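Local coordinates for acyl-homoserine-lactone synthase (Pseudomonas aeruginosa, PDB 1RO5), which makes the quorum-sensing signal N-(3-oxododecanoyl)homoserine lactone from S-adenosyl-L-methionine and an acyl group carried on acyl carrier protein, at residues 180-183 with 184-188; 23-26 with 27-31; 166-170 with 171-175. All blocks are in the same frame, centred on the assembly; numbering follows the deposited sequence.

Contact 1: residues 180-183 with 184-188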
loop_
_atom_site.group_PDB
_atom_site.type_symbol
_atom_site.label_atom_id
_atom_site.label_comp_id
_atom_site.label_asym_id
_atom_site.label_seq_id
_atom_site.Cartn_x
_atom_site.Cartn_y
_atom_site.Cartn_z
ATOM N N LEU A 180 -2.356 12.474 5.817
ATOM C CA LEU A 180 -3.228 12.850 4.666
ATOM C C LEU A 180 -3.804 14.329 4.817
ATOM O O LEU A 180 -5.005 14.587 4.602
ATOM C CB LEU A 180 -4.376 11.821 4.447
ATOM C CG LEU A 180 -3.977 10.300 4.461
ATOM C CD1 LEU A 180 -5.189 9.454 4.277
ATOM C CD2 LEU A 180 -3.005 10.087 3.277
ATOM N N ASN A 181 -2.930 15.257 5.218
ATOM C CA ASN A 181 -3.327 16.628 5.463
ATOM C C ASN A 181 -3.365 17.385 4.121
ATOM O O ASN A 181 -3.382 16.834 2.976
ATOM C CB ASN A 181 -2.346 17.258 6.488
ATOM C CG ASN A 181 -0.914 17.148 6.023
ATOM O OD1 ASN A 181 -0.670 17.013 4.828
ATOM N ND2 ASN A 181 0.028 17.157 6.943
ATOM N N ALA A 182 -3.361 18.711 4.275
ATOM C CA ALA A 182 -3.519 19.688 3.213
ATOM C C ALA A 182 -2.358 19.590 2.255
ATOM O O ALA A 182 -2.534 19.589 0.965
ATOM C CB ALA A 182 -3.584 21.185 3.944
ATOM N N LYS A 183 -1.154 19.551 2.827
ATOM C CA LYS A 183 0.001 19.472 1.941
ATOM C C LYS A 183 -0.062 18.238 0.938
ATOM O O LYS A 183 0.107 18.363 -0.397
ATOM C CB LYS A 183 1.253 19.517 2.775
ATOM C CG LYS A 183 2.480 19.414 1.898
ATOM C CD LYS A 183 3.611 18.986 2.837
ATOM C CE LYS A 183 4.775 18.409 2.055
ATOM N NZ LYS A 183 5.931 18.956 2.773
ATOM N N THR A 184 -0.469 17.077 1.525
ATOM C CA THR A 184 -0.645 15.813 0.738
ATOM C C THR A 184 -1.721 15.973 -0.232
ATOM O O THR A 184 -1.626 15.583 -1.401
ATOM C CB THR A 184 -0.933 14.613 1.669
ATOM O OG1 THR A 184 0.221 14.392 2.515
ATOM C CG2 THR A 184 -1.161 13.313 0.939
ATOM N N GLN A 185 -2.814 16.494 0.270
ATOM C CA GLN A 185 -3.973 16.606 -0.574
ATOM C C GLN A 185 -3.654 17.492 -1.778
ATOM O O GLN A 185 -4.064 17.200 -2.924
ATOM C CB GLN A 185 -5.081 17.203 0.253
ATOM C CG GLN A 185 -5.709 16.209 1.259
ATOM C CD GLN A 185 -6.867 16.823 1.993
ATOM O OE1 GLN A 185 -7.745 17.399 1.362
ATOM N NE2 GLN A 185 -6.842 16.788 3.332
ATOM N N ILE A 186 -2.937 18.603 -1.525
ATOM C CA ILE A 186 -2.650 19.564 -2.600
ATOM C C ILE A 186 -1.680 18.900 -3.621
ATOM O O ILE A 186 -1.901 18.953 -4.835
ATOM C CB ILE A 186 -2.100 20.899 -2.080
ATOM C CG1 ILE A 186 -3.124 21.654 -1.179
ATOM C CG2 ILE A 186 -1.802 21.754 -3.304
ATOM C CD1 ILE A 186 -2.474 22.678 -0.118
ATOM N N ALA A 187 -0.645 18.233 -3.108
ATOM C CA ALA A 187 0.271 17.411 -3.920
ATOM C C ALA A 187 -0.447 16.459 -4.754
ATOM O O ALA A 187 -0.149 16.340 -5.902
ATOM C CB ALA A 187 1.289 16.641 -2.979
ATOM N N LEU A 188 -1.393 15.724 -4.189
ATOM C CA LEU A 188 -2.176 14.769 -4.986
ATOM C C LEU A 188 -3.221 15.268 -5.962
ATOM O O LEU A 188 -3.455 14.643 -7.016
ATOM C CB LEU A 188 -2.908 13.744 -4.049
ATOM C CG LEU A 188 -2.019 12.790 -3.232
ATOM C CD1 LEU A 188 -2.823 11.990 -2.391
ATOM C CD2 LEU A 188 -1.034 11.955 -4.144
#
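Gln-185 N donates to Asn-181 O at 2.8 Å, and the next two backbone bonds, Ile-186 N to Ala-182 O and Ala-187 N to Lys-183 O, continue the same i to i+4 pattern into a regular helix. The motif is a helix N terminus: Asn-181 is the N-cap of helix 182-189, just after strand 171-179. Its OD1 accepts a weak but nearly straight bond from Thr-184 N (3.3 Å, 170° at the hydrogen). Asparagine suits the place because its side chain is short and carries an acceptor; with CG between the backbone N and the carbonyl carbon (chi1 55°), OD1 turns toward the Thr-184 N-H at the start of the helix.

Thr-184 lies across the Asn-181 side chain at roughly a right angle. While Asn-181 ND2 bonds to Asp-158 OD2, the buried Thr-184 OG1 is bonded to Glu-179 O and to Asp-158 N, so a small hydroxyl ties the first turn to Glu-179 at the end of strand 171-179 and to the backbone of Asp-158, at the start of strand 158-161.

Gln-185 reaches back past the cap toward Leu-180. Its chain is extended beyond CG and passes over Asn-181 O, until NE2 donates to Leu-180 O at 3.1 Å, with that oxygen 17° out of the amide plane. OE1 accepts from Leu-193 N, so the amide is held at both ends and its rotation is fixed. Leu-180, meanwhile, packs on Ser-132 and Leu-133 of helix 118-133. Ala-182 and Ile-186 meet one turn apart on the exposed flank, where Ile-186 CD1 comes within 4.5 Å of Ala-182 CB and 3.3 Å of Ala-182 O.

Contact 2: residues 23-26 with 27-31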
loop_
_atom_site.group_PDB
_atom_site.type_symbol
_atom_site.label_atom_id
_atom_site.label_comp_id
_atom_site.label_asym_id
_atom_site.label_seq_id
_atom_site.Cartn_x
_atom_site.Cartn_y
_atom_site.Cartn_z
ATOM N N HIS A 23 -2.943 -12.025 -5.580
ATOM C CA HIS A 23 -1.960 -12.761 -4.793
ATOM C C HIS A 23 -0.894 -13.333 -5.789
ATOM O O HIS A 23 0.199 -13.545 -5.369
ATOM C CB HIS A 23 -2.683 -13.958 -4.057
ATOM C CG HIS A 23 -3.505 -13.526 -2.860
ATOM N ND1 HIS A 23 -2.925 -12.983 -1.773
ATOM C CD2 HIS A 23 -4.834 -13.565 -2.594
ATOM C CE1 HIS A 23 -3.846 -12.712 -0.848
ATOM N NE2 HIS A 23 -5.023 -13.028 -1.331
ATOM N N LYS A 24 -1.271 -13.633 -7.050
ATOM C CA LYS A 24 -0.294 -14.099 -8.036
ATOM C C LYS A 24 0.638 -12.922 -8.334
ATOM O O LYS A 24 1.813 -13.121 -8.366
ATOM C CB LYS A 24 -0.896 -14.576 -9.380
ATOM C CG LYS A 24 -1.781 -15.773 -9.394
ATOM C CD LYS A 24 -1.163 -17.031 -9.972
ATOM C CE LYS A 24 -2.221 -18.207 -10.128
ATOM N NZ LYS A 24 -1.607 -19.239 -11.120
ATOM N N LEU A 25 0.093 -11.730 -8.555
ATOM C CA LEU A 25 0.873 -10.497 -8.735
ATOM C C LEU A 25 1.771 -10.268 -7.563
ATOM O O LEU A 25 2.906 -9.945 -7.765
ATOM C CB LEU A 25 0.000 -9.254 -8.975
ATOM C CG LEU A 25 0.735 -7.953 -9.171
ATOM C CD1 LEU A 25 1.876 -8.085 -10.207
ATOM C CD2 LEU A 25 -0.179 -6.926 -9.767
ATOM N N ARG A 26 1.289 -10.453 -6.335
ATOM C CA ARG A 26 2.171 -10.301 -5.176
ATOM C C ARG A 26 3.278 -11.367 -5.174
ATOM O O ARG A 26 4.391 -11.077 -4.696
ATOM C CB ARG A 26 1.360 -10.426 -3.911
ATOM C CG ARG A 26 0.572 -9.157 -3.649
ATOM C CD ARG A 26 -0.438 -9.246 -2.492
ATOM N NE ARG A 26 0.013 -9.909 -1.257
ATOM C CZ ARG A 26 -0.760 -10.180 -0.176
ATOM N NH1 ARG A 26 -2.039 -9.792 -0.121
ATOM N NH2 ARG A 26 -0.237 -10.893 0.859
ATOM N N ALA A 27 2.942 -12.606 -5.613
ATOM C CA ALA A 27 4.002 -13.617 -5.745
ATOM C C ALA A 27 5.056 -13.227 -6.822
ATOM O O ALA A 27 6.261 -13.418 -6.600
ATOM C CB ALA A 27 3.447 -15.015 -6.044
ATOM N N GLN A 28 4.601 -12.672 -7.955
ATOM C CA GLN A 28 5.512 -12.296 -9.001
ATOM C C GLN A 28 6.441 -11.220 -8.468
ATOM O O GLN A 28 7.661 -11.247 -8.724
ATOM C CB GLN A 28 4.755 -11.847 -10.276
ATOM C CG GLN A 28 3.894 -13.019 -10.933
ATOM C CD GLN A 28 3.158 -12.563 -12.205
ATOM O OE1 GLN A 28 2.126 -11.784 -12.203
ATOM N NE2 GLN A 28 3.716 -13.032 -13.323
ATOM N N VAL A 29 5.901 -10.357 -7.602
ATOM C CA VAL A 29 6.748 -9.327 -6.994
ATOM C C VAL A 29 7.617 -9.765 -5.892
ATOM O O VAL A 29 8.763 -9.456 -5.928
ATOM C CB VAL A 29 5.939 -8.083 -6.658
ATOM C CG1 VAL A 29 6.735 -7.047 -5.883
ATOM C CG2 VAL A 29 5.419 -7.551 -8.012
ATOM N N PHE A 30 7.049 -10.436 -4.896
ATOM C CA PHE A 30 7.699 -10.754 -3.602
ATOM C C PHE A 30 8.346 -12.150 -3.538
ATOM O O PHE A 30 8.960 -12.467 -2.555
ATOM C CB PHE A 30 6.720 -10.646 -2.401
ATOM C CG PHE A 30 6.356 -9.241 -2.042
ATOM C CD1 PHE A 30 5.282 -8.597 -2.698
ATOM C CD2 PHE A 30 7.118 -8.529 -1.102
ATOM C CE1 PHE A 30 4.984 -7.218 -2.460
ATOM C CE2 PHE A 30 6.794 -7.208 -0.759
ATOM C CZ PHE A 30 5.727 -6.523 -1.471
ATOM N N LYS A 31 8.147 -13.003 -4.539
ATOM C CA LYS A 31 8.723 -14.380 -4.510
ATOM C C LYS A 31 10.230 -14.367 -4.174
ATOM O O LYS A 31 11.006 -13.526 -4.751
ATOM C CB LYS A 31 8.490 -15.181 -5.818
ATOM C CG LYS A 31 9.088 -14.405 -7.102
ATOM C CD LYS A 31 9.212 -15.312 -8.357
ATOM C CE LYS A 31 10.071 -14.592 -9.428
ATOM N NZ LYS A 31 9.460 -14.769 -10.817
#
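Near the C-terminal end of helix 16-30, Arg-26 O accepts from Phe-30 N at 2.7 Å, and the Phe-30 side chain closes in on the same oxygen. CB and CD1 of Phe-30 each lie 3.3 Å from Arg-26 O, which sits at the edge of the ring and in its plane, where the slightly positive ring hydrogens meet the partial negative charge of the oxygen. CG beside the backbone N (chi1 -73°) brings the ring edge to this place, while Arg-104 makes a cation-pi contact with the ring.

One turn earlier, Ala-27 N, Gln-28 N and Val-29 N donate to His-23 O, Lys-24 O and Leu-25 O in the same i+4 pattern. On the flank that meets the sheet, Leu-25 CD1 and Val-29 CG2 touch at 4.2 Å; both side chains also pack on Ala-106 of strand 99-107, an apolar contact that aliphatic groups suit.

Arg-26 and His-23 leave the helix together. The arginine chain bends at chi3 (44°), laying one face of the guanidinium against His-23 ND1, which is 3.7 Å above the plane near the rim.

Glu-45 takes hold of both residues, its backbone O bonded to His-23 ND1 and its carboxylate in a salt bridge with Arg-26 NE, while Arg-26 NH2 forms a second salt bridge with Asp-50. With two carboxylates gripping one guanidinium, this buried arginine probably ties helix 16-30 to strand 44-45 and the loop that carries Asp-50.

Contact 3: residues 166-170 with 171-175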
loop_
_atom_site.group_PDB
_atom_site.type_symbol
_atom_site.label_atom_id
_atom_site.label_comp_id
_atom_site.label_asym_id
_atom_site.label_seq_id
_atom_site.Cartn_x
_atom_site.Cartn_y
_atom_site.Cartn_z
ATOM N N LEU A 166 16.736 0.343 7.570
ATOM C CA LEU A 166 17.471 -0.857 7.981
ATOM C C LEU A 166 17.513 -1.799 6.784
ATOM O O LEU A 166 16.658 -1.729 5.916
ATOM C CB LEU A 166 16.834 -1.558 9.229
ATOM C CG LEU A 166 16.839 -0.860 10.599
ATOM C CD1 LEU A 166 16.006 -1.693 11.667
ATOM C CD2 LEU A 166 18.379 -0.618 11.169
ATOM N N LYS A 167 18.537 -2.615 6.711
ATOM C CA LYS A 167 18.632 -3.570 5.655
ATOM C C LYS A 167 17.611 -4.686 5.919
ATOM O O LYS A 167 17.718 -5.450 6.894
ATOM C CB LYS A 167 20.065 -4.110 5.508
ATOM C CG LYS A 167 20.343 -5.238 4.431
ATOM C CD LYS A 167 21.438 -6.226 4.935
ATOM C CE LYS A 167 21.620 -7.518 4.021
ATOM N NZ LYS A 167 20.722 -8.813 4.279
ATOM N N ILE A 168 16.605 -4.768 5.055
ATOM C CA ILE A 168 15.721 -5.921 5.144
ATOM C C ILE A 168 15.852 -6.707 3.873
ATOM O O ILE A 168 15.504 -6.208 2.789
ATOM C CB ILE A 168 14.242 -5.501 5.383
ATOM C CG1 ILE A 168 14.099 -4.530 6.565
ATOM C CG2 ILE A 168 13.429 -6.715 5.747
ATOM C CD1 ILE A 168 14.434 -5.094 7.771
ATOM N N GLY A 169 16.341 -7.948 3.997
ATOM C CA GLY A 169 16.676 -8.767 2.821
ATOM C C GLY A 169 17.749 -8.048 1.991
ATOM O O GLY A 169 18.832 -7.676 2.511
ATOM N N ILE A 170 17.443 -7.715 0.731
ATOM C CA ILE A 170 18.434 -7.002 -0.109
ATOM C C ILE A 170 18.035 -5.533 -0.195
ATOM O O ILE A 170 18.610 -4.776 -1.012
ATOM C CB ILE A 170 18.453 -7.646 -1.516
ATOM C CG1 ILE A 170 17.080 -7.446 -2.228
ATOM C CG2 ILE A 170 18.857 -9.187 -1.459
ATOM C CD1 ILE A 170 17.182 -7.716 -3.642
ATOM N N GLU A 171 16.999 -5.133 0.574
ATOM C CA GLU A 171 16.510 -3.726 0.487
ATOM C C GLU A 171 16.996 -2.893 1.709
ATOM O O GLU A 171 17.329 -3.454 2.773
ATOM C CB GLU A 171 14.974 -3.643 0.398
ATOM C CG GLU A 171 14.278 -4.522 -0.655
ATOM C CD GLU A 171 14.611 -4.172 -2.085
ATOM O OE1 GLU A 171 14.284 -4.967 -2.965
ATOM O OE2 GLU A 171 15.215 -3.100 -2.369
ATOM N N ARG A 172 16.995 -1.568 1.532
ATOM C CA ARG A 172 16.993 -0.608 2.614
ATOM C C ARG A 172 15.577 -0.224 2.907
ATOM O O ARG A 172 14.927 0.483 2.156
ATOM C CB ARG A 172 17.845 0.610 2.258
ATOM C CG ARG A 172 19.379 0.220 2.214
ATOM C CD ARG A 172 20.328 1.400 1.906
ATOM N NE ARG A 172 19.877 2.038 0.653
ATOM C CZ ARG A 172 19.866 3.339 0.442
ATOM N NH1 ARG A 172 20.272 4.181 1.432
ATOM N NH2 ARG A 172 19.402 3.785 -0.745
ATOM N N ALA A 173 15.069 -0.688 4.004
ATOM C CA ALA A 173 13.619 -0.521 4.268
ATOM C C ALA A 173 13.465 0.538 5.314
ATOM O O ALA A 173 14.366 0.704 6.101
ATOM C CB ALA A 173 13.050 -1.808 4.777
ATOM N N VAL A 174 12.324 1.228 5.365
ATOM C CA VAL A 174 12.066 2.203 6.370
ATOM C C VAL A 174 10.566 2.174 6.657
ATOM O O VAL A 174 9.790 1.810 5.774
ATOM C CB VAL A 174 12.506 3.609 5.766
ATOM C CG1 VAL A 174 11.839 3.881 4.307
ATOM C CG2 VAL A 174 12.321 4.769 6.736
ATOM N N ALA A 175 10.135 2.586 7.860
ATOM C CA ALA A 175 8.733 2.802 8.250
ATOM C C ALA A 175 8.394 4.258 8.054
ATOM O O ALA A 175 9.059 5.150 8.633
ATOM C CB ALA A 175 8.497 2.481 9.764
#
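Leu-166 and Ala-173 form a hydrogen-bonded antiparallel pair, with Ala-173 N to Leu-166 O at 2.7 Å (171° at the hydrogen) and Leu-166 N to Ala-173 O at 2.8 Å. The motif is a beta hairpin whose strands 166-168 and 171-179 are joined by a type II' turn from Ile-168 to Glu-171. Ile-168 N to Glu-171 O, at 2.7 Å, and the return bond from Glu-171 N close the turn. Gly-169 occupies its second position with phi 60°, a conformation that a residue without a side chain adopts easily.

Lys-167 braces this end: its chain bends at chi2 and chi4, and NZ donates to Gly-169 O at 2.8 Å. Between the hydrogen-bonded pairs, Lys-167 CA directs its hydrogen at Glu-171 O (3.2 Å), adding a weaker CH...O contact.

Ile-170 and Glu-171 run side by side in the same direction, so Ile-170 CG1 lies 3.8 Å from Glu-171 OE1. The carboxylate has a long, weak ion pair with Arg-33, and a sulfate, probably from the crystallisation liquor, lies about 5 Å from the glutamate side chain. Trp-36 also lies against Glu-171. On the face shared with Leu-166 and Glu-171, Ile-168 reaches diagonally over the small methyl of Ala-173, and Ile-168 CG1 meets Ala-173 CB at 3.4 Å, tighter than usual for two carbons.

From the N terminus, contact 2 comes first, in the last turns of helix 16-30, where it joins the helix to the 44-45 strand and to strands 64-73 and 99-107. Contact 3 follows much later; its segments close the two-residue hairpin turn ahead of strand 171-179, which runs on beside strand 139-145. Strand 171-179 leads straight to contact 1, the capped start of helix 182-189, set against helix 118-133. All three are local and in series, with none nested or crossed. Contacts 1 and 2 lie on opposite sides of the chain's centre, their centres about 30 Å apart, in keeping with the alpha-beta-alpha sandwich; the centres of contacts 2 and 3 are about 18 Å apart.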